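PDB 2BR6: N-acyl homoserine lactonase from Bacillus thuringiensis, which hydrolyses the lactone ring of N-acyl homoserine lactones, the signals of bacterial quorum sensing, with the aid of two zinc ions. Local coordinates for residues T53-S58 / L107-A112; P122-R127 / G174-F179. All coordinates share one frame; numbering follows the deposited sequence.

Contact 1. Residues T53-S58 / L107-A112; sequences TGMPES and LHFDHA. With ZN (zinc ion), chain B; ZN (zinc ion), chain C; HSL (homoserine lactone), chain F.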
loop_
_atom_site.group_PDB
_atom_site.type_symbol
_atom_site.label_atom_id
_atom_site.label_comp_id
_atom_site.label_asym_id
_atom_site.label_seq_id
_atom_site.Cartn_x
_atom_site.Cartn_y
_atom_site.Cartn_z
ATOM N N THR A 53 1.059 3.204 -6.170
ATOM C CA THR A 53 1.350 3.492 -7.577
ATOM C C THR A 53 2.637 2.849 -8.082
ATOM O O THR A 53 3.181 3.259 -9.119
ATOM C CB THR A 53 1.434 5.016 -7.820
ATOM O OG1 THR A 53 2.449 5.589 -6.972
ATOM C CG2 THR A 53 0.151 5.714 -7.398
ATOM N N GLY A 54 3.133 1.860 -7.345
ATOM C CA GLY A 54 4.300 1.113 -7.792
ATOM C C GLY A 54 5.608 1.869 -7.668
ATOM O O GLY A 54 5.706 2.876 -6.964
ATOM N N MET A 55 6.613 1.358 -8.371
ATOM C CA MET A 55 7.985 1.834 -8.248
ATOM C C MET A 55 8.294 2.954 -9.257
ATOM O O MET A 55 7.557 3.117 -10.229
ATOM C CB MET A 55 8.928 0.637 -8.418
ATOM C CG MET A 55 8.952 -0.252 -7.193
ATOM S SD MET A 55 9.964 -1.717 -7.401
ATOM C CE MET A 55 8.903 -2.662 -8.504
ATOM N N PRO A 56 9.358 3.737 -9.012
ATOM C CA PRO A 56 9.740 4.828 -9.913
ATOM C C PRO A 56 10.198 4.288 -11.258
ATOM O O PRO A 56 10.778 3.206 -11.309
ATOM C CB PRO A 56 10.932 5.485 -9.200
ATOM C CG PRO A 56 10.903 4.986 -7.809
ATOM C CD PRO A 56 10.250 3.645 -7.841
ATOM N N GLU A 57 9.956 5.025 -12.337
ATOM C CA GLU A 57 10.413 4.550 -13.644
ATOM C C GLU A 57 11.937 4.423 -13.711
ATOM O O GLU A 57 12.459 3.687 -14.553
ATOM C CB GLU A 57 9.857 5.395 -14.789
ATOM C CG GLU A 57 10.423 6.793 -14.897
ATOM C CD GLU A 57 9.430 7.749 -15.514
ATOM O OE1 GLU A 57 8.341 7.296 -15.939
ATOM O OE2 GLU A 57 9.725 8.958 -15.562
ATOM N N SER A 58 12.640 5.115 -12.812
ATOM C CA SER A 58 14.102 5.001 -12.717
ATOM C C SER A 58 14.561 3.617 -12.243
ATOM O O SER A 58 15.744 3.276 -12.356
ATOM C CB SER A 58 14.676 6.084 -11.801
ATOM O OG SER A 58 14.199 5.940 -10.472
ATOM N N LEU A 107 4.949 6.886 1.525
ATOM C CA LEU A 107 5.650 7.421 0.365
ATOM C C LEU A 107 7.009 6.750 0.104
ATOM O O LEU A 107 7.879 7.331 -0.552
ATOM C CB LEU A 107 5.742 8.953 0.442
ATOM C CG LEU A 107 4.403 9.713 0.437
ATOM C CD1 LEU A 107 4.644 11.217 0.636
ATOM C CD2 LEU A 107 3.572 9.465 -0.826
ATOM N N HIS A 108 7.166 5.518 0.599
ATOM C CA HIS A 108 8.328 4.681 0.257
ATOM C C HIS A 108 8.307 4.398 -1.246
ATOM O O HIS A 108 7.237 4.389 -1.873
ATOM C CB HIS A 108 8.362 3.387 1.067
ATOM C CG HIS A 108 8.823 3.579 2.480
ATOM N ND1 HIS A 108 8.791 2.569 3.415
ATOM C CD2 HIS A 108 9.309 4.668 3.116
ATOM C CE1 HIS A 108 9.244 3.026 4.569
ATOM N NE2 HIS A 108 9.565 4.299 4.417
ATOM N N PHE A 109 9.489 4.180 -1.819
ATOM C CA PHE A 109 9.640 4.184 -3.276
ATOM C C PHE A 109 8.770 3.137 -3.995
ATOM O O PHE A 109 8.389 3.342 -5.150
ATOM C CB PHE A 109 11.118 4.032 -3.658
ATOM C CG PHE A 109 11.603 2.621 -3.629
ATOM C CD1 PHE A 109 11.620 1.858 -4.792
ATOM C CD2 PHE A 109 12.020 2.039 -2.435
ATOM C CE1 PHE A 109 12.053 0.533 -4.772
ATOM C CE2 PHE A 109 12.454 0.714 -2.402
ATOM C CZ PHE A 109 12.467 -0.037 -3.580
ATOM N N ASP A 110 8.477 2.026 -3.319
ATOM C CA ASP A 110 7.693 0.924 -3.904
ATOM C C ASP A 110 6.185 1.131 -3.765
ATOM O O ASP A 110 5.393 0.280 -4.182
ATOM C CB ASP A 110 8.102 -0.449 -3.328
ATOM C CG ASP A 110 8.173 -0.470 -1.802
ATOM O OD1 ASP A 110 7.756 -1.492 -1.195
ATOM O OD2 ASP A 110 8.642 0.466 -1.116
ATOM N N HIS A 111 5.797 2.259 -3.178
ATOM C CA HIS A 111 4.389 2.573 -2.969
ATOM C C HIS A 111 3.945 3.879 -3.616
ATOM O O HIS A 111 2.748 4.050 -3.885
ATOM C CB HIS A 111 4.040 2.576 -1.472
ATOM C CG HIS A 111 4.303 1.265 -0.810
ATOM N ND1 HIS A 111 3.312 0.337 -0.568
ATOM C CD2 HIS A 111 5.463 0.693 -0.408
ATOM C CE1 HIS A 111 3.847 -0.739 -0.014
ATOM N NE2 HIS A 111 5.147 -0.546 0.103
ATOM N N ALA A 112 4.890 4.793 -3.843
ATOM C CA ALA A 112 4.546 6.125 -4.382
ATOM C C ALA A 112 5.369 6.574 -5.591
ATOM O O ALA A 112 5.300 7.741 -6.014
ATOM C CB ALA A 112 4.600 7.177 -3.256
HETATM ZN ZN ZN B . 6.789 -1.711 0.841
HETATM ZN ZN ZN C . 7.516 0.661 3.178
HETATM N N HSL F . 11.324 -0.722 0.313
HETATM C CA HSL F . 10.930 -1.093 1.462
HETATM C C HSL F . 9.679 -1.732 1.804
HETATM O O HSL F . 9.111 -2.657 1.222
HETATM C CB HSL F . 11.563 -0.440 2.729
HETATM C CG HSL F . 10.344 -0.278 3.625
HETATM O OD HSL F . 9.213 -1.092 3.047
HETATM O O HOH W 1 2.797 0.167 -5.004
HETATM O O HOH W 2 7.871 0.197 1.248
#

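Contact 2. Residues P122-R127 / G174-F179; sequences PIIVQR and GHQSLF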
loop_
_atom_site.group_PDB
_atom_site.type_symbol
_atom_site.label_atom_id
_atom_site.label_comp_id
_atom_site.label_asym_id
_atom_site.label_seq_id
_atom_site.Cartn_x
_atom_site.Cartn_y
_atom_site.Cartn_z
ATOM N N PRO A 122 -6.860 13.969 -6.515
ATOM C CA PRO A 122 -6.375 14.162 -5.156
ATOM C C PRO A 122 -5.646 12.918 -4.677
ATOM O O PRO A 122 -6.143 11.796 -4.833
ATOM C CB PRO A 122 -7.649 14.410 -4.346
ATOM C CG PRO A 122 -8.636 14.899 -5.354
ATOM C CD PRO A 122 -8.330 14.066 -6.591
ATOM N N ILE A 123 -4.465 13.137 -4.115
ATOM C CA ILE A 123 -3.660 12.078 -3.549
ATOM C C ILE A 123 -3.777 12.174 -2.047
ATOM O O ILE A 123 -3.275 13.137 -1.433
ATOM C CB ILE A 123 -2.191 12.211 -4.000
ATOM C CG1 ILE A 123 -2.109 12.107 -5.525
ATOM C CG2 ILE A 123 -1.305 11.147 -3.301
ATOM C CD1 ILE A 123 -0.782 12.508 -6.104
ATOM N N ILE A 124 -4.452 11.182 -1.469
ATOM C CA ILE A 124 -4.671 11.115 -0.015
ATOM C C ILE A 124 -3.446 10.538 0.701
ATOM O O ILE A 124 -3.036 9.405 0.448
ATOM C CB ILE A 124 -5.965 10.325 0.337
ATOM C CG1 ILE A 124 -7.192 10.954 -0.348
ATOM C CG2 ILE A 124 -6.145 10.281 1.861
ATOM C CD1 ILE A 124 -8.494 10.130 -0.253
ATOM N N VAL A 125 -2.870 11.347 1.588
ATOM C CA VAL A 125 -1.642 10.994 2.295
ATOM C C VAL A 125 -1.687 11.561 3.714
ATOM O O VAL A 125 -2.253 12.629 3.958
ATOM C CB VAL A 125 -0.357 11.515 1.540
ATOM C CG1 VAL A 125 -0.368 13.036 1.410
ATOM C CG2 VAL A 125 0.916 11.076 2.262
ATOM N N GLN A 126 -1.104 10.826 4.655
ATOM C CA GLN A 126 -1.069 11.280 6.048
ATOM C C GLN A 126 -0.121 12.462 6.180
ATOM O O GLN A 126 0.973 12.449 5.603
ATOM C CB GLN A 126 -0.573 10.158 6.961
ATOM C CG GLN A 126 -1.575 9.019 7.155
ATOM C CD GLN A 126 -2.773 9.413 8.006
ATOM O OE1 GLN A 126 -3.872 8.856 7.839
ATOM N NE2 GLN A 126 -2.564 10.324 8.939
ATOM N N ARG A 127 -0.526 13.459 6.970
ATOM C CA ARG A 127 0.326 14.616 7.236
ATOM C C ARG A 127 1.730 14.217 7.700
ATOM O O ARG A 127 2.716 14.793 7.245
ATOM C CB ARG A 127 -0.314 15.529 8.276
ATOM C CG ARG A 127 0.463 16.835 8.486
ATOM C CD ARG A 127 -0.316 17.966 9.134
ATOM N NE ARG A 127 -1.605 18.223 8.486
ATOM C CZ ARG A 127 -1.802 19.021 7.440
ATOM N NH1 ARG A 127 -0.792 19.664 6.865
ATOM N NH2 ARG A 127 -3.031 19.165 6.955
ATOM N N GLY A 174 4.148 8.082 8.812
ATOM C CA GLY A 174 2.713 8.289 8.586
ATOM C C GLY A 174 2.037 7.176 7.803
ATOM O O GLY A 174 1.087 7.420 7.063
ATOM N N HIS A 175 2.510 5.947 7.983
ATOM C CA HIS A 175 1.943 4.808 7.264
ATOM C C HIS A 175 0.453 4.634 7.587
ATOM O O HIS A 175 0.052 4.769 8.740
ATOM C CB HIS A 175 2.699 3.526 7.645
ATOM C CG HIS A 175 2.231 2.320 6.894
ATOM N ND1 HIS A 175 1.127 1.592 7.280
ATOM C CD2 HIS A 175 2.682 1.748 5.750
ATOM C CE1 HIS A 175 0.931 0.609 6.419
ATOM N NE2 HIS A 175 1.856 0.683 5.478
ATOM N N GLN A 176 -0.351 4.316 6.572
ATOM C CA GLN A 176 -1.762 3.992 6.785
ATOM C C GLN A 176 -2.170 2.710 6.038
ATOM O O GLN A 176 -1.682 2.434 4.922
ATOM C CB GLN A 176 -2.664 5.157 6.375
ATOM C CG GLN A 176 -2.549 5.566 4.910
ATOM C CD GLN A 176 -3.331 6.847 4.611
ATOM O OE1 GLN A 176 -4.138 7.300 5.435
ATOM N NE2 GLN A 176 -3.139 7.389 3.416
ATOM N N SER A 177 -3.071 1.958 6.663
ATOM C CA SER A 177 -3.616 0.701 6.139
ATOM C C SER A 177 -5.066 0.923 5.692
ATOM O O SER A 177 -5.626 1.985 5.938
ATOM C CB SER A 177 -3.589 -0.365 7.246
ATOM O OG SER A 177 -2.279 -0.579 7.755
ATOM N N LEU A 178 -5.661 -0.068 5.028
ATOM C CA LEU A 178 -7.000 0.078 4.445
ATOM C C LEU A 178 -7.985 -0.923 5.046
ATOM O O LEU A 178 -7.653 -2.098 5.167
ATOM C CB LEU A 178 -6.944 -0.187 2.935
ATOM C CG LEU A 178 -6.490 0.863 1.910
ATOM C CD1 LEU A 178 -7.596 1.883 1.661
ATOM C CD2 LEU A 178 -5.155 1.529 2.249
ATOM N N PHE A 179 -9.175 -0.451 5.420
ATOM C CA PHE A 179 -10.284 -1.331 5.783
ATOM C C PHE A 179 -11.411 -1.074 4.789
ATOM O O PHE A 179 -11.901 0.049 4.681
ATOM C CB PHE A 179 -10.748 -1.065 7.223
ATOM C CG PHE A 179 -11.818 -2.006 7.690
ATOM C CD1 PHE A 179 -11.488 -3.252 8.217
ATOM C CD2 PHE A 179 -13.164 -1.658 7.587
ATOM C CE1 PHE A 179 -12.492 -4.138 8.642
ATOM C CE2 PHE A 179 -14.169 -2.535 8.001
ATOM C CZ PHE A 179 -13.826 -3.778 8.528
HETATM O O HOH W 3 0.252 8.160 4.276
#

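Contact 1. Residues T53-S58 / L107-A112
Met55 lies alongside the ring of Phe109, pointing the same way, with CG 4.0 Å from Phe109 CE1 and the sulfur obliquely placed in a Met-aromatic contact. Residues 107-112 carry the end of the HxHxDH motif of the metallo-beta-lactamase fold, and residues 53-58, just after strand 47-51, back them on the side away from the zincs. Pro56 meets the same ring at its edge, CD lying in the ring plane 3.8 Å from Phe109 CD1; a flexible thioether and a compact ring suit this apolar wall. With chi1 81° the Phe109 ring stands between the backbone N and the carbonyl carbon; CE1 meets Met55, and on the other side of the ring CE2 comes within 3.3 Å of the homoserine lactone N.

The backbones join more directly at Thr53, whose N donates to His111 O at 3.0 Å. Beside it, water 1 accepts from Gly54 N and donates to Asp110 O. Gly54 has a positive phi (74°), a conformation glycine adopts easily. These links tie the loop to the main chain that carries the zinc ligands Asp110 and His111. His111 NE2 binds one zinc, while its ND1 is hydrogen-bonded to Asp52, a second-shell partner that would hold the rotation of the imidazole. His106, His171, Asp193 and His237 supply the remaining protein ligands of the two ions.

Asp110 divides the work of its carboxylate: OD1 binds the same zinc as His111, and OD2 accepts a hydrogen bond from the amino N of the homoserine lactone at 3.3 Å. His108 ND1 binds the other zinc at 2.3 Å, and water 2 bridges the ions, 2.2 Å from the zinc held by Asp110 and 2.0 Å from that held by His108.

Contact 2. Residues P122-R127 / G174-F179
Strands 123-126 and 176-179 face each other across the interface between two sheets, their axes 9.2 Å apart at closest and their directions 122° from one another. The backbones draw nearest at the ends, where the CA atoms of Gln126 and Gly174 are 5.4 Å apart. Water 3 joins them, accepting from Gln126 N and lying 3.0 Å from Gly174 O.

Gln126 leaves its backbone toward the other segment, and its CG lies 3.1 Å from Gly174 O. Gly174, with no side chain, lets its backbone come this close to Gln126. From the opposite strand, Gln176 comes obliquely across Gln126, the two amide planes almost perpendicular. A chi1 of 60° followed by an extended chain carries its amide over to strand 123-126, where NE2 lies 3.6 Å from Ile124 O and beside Val125 CA. The hydrogen bond of that NE2 goes to Ser104 O, which gives the buried nitrogen a main-chain acceptor just past the end of strand 101-103. Ile124, with Leu165 of strand 163-167 and Ile153 of strand 150-153, supplies the apolar surroundings.

Here glutamines from both sheets meet at the interface; the two mixed sheets, packed face to face, belong to the alpha-beta/beta-alpha sandwich of the metallo-beta-lactamase superfamily.

In the fold
Both contacts are buried, and they touch where Leu107 CD1 packs against Val125 CG2, 4.1 Å apart. Helix 109-112 of contact 1 is followed in the chain by strand 123-126 of contact 2, so one continuous part of the fold serves both. Contact 1 joins the loop after strand 47-51 to the turn and short helix after strand 101-103 and lies at the active site, where its polar groups bind zinc and lactone. Contact 2, its centre 15 Å from that of contact 1, instead spans the two sheets and is made of two glutamines, a glycine carbonyl and a water among aliphatic neighbours. Glu129 connects their surroundings, bonding to Leu107 N and Gly174 N.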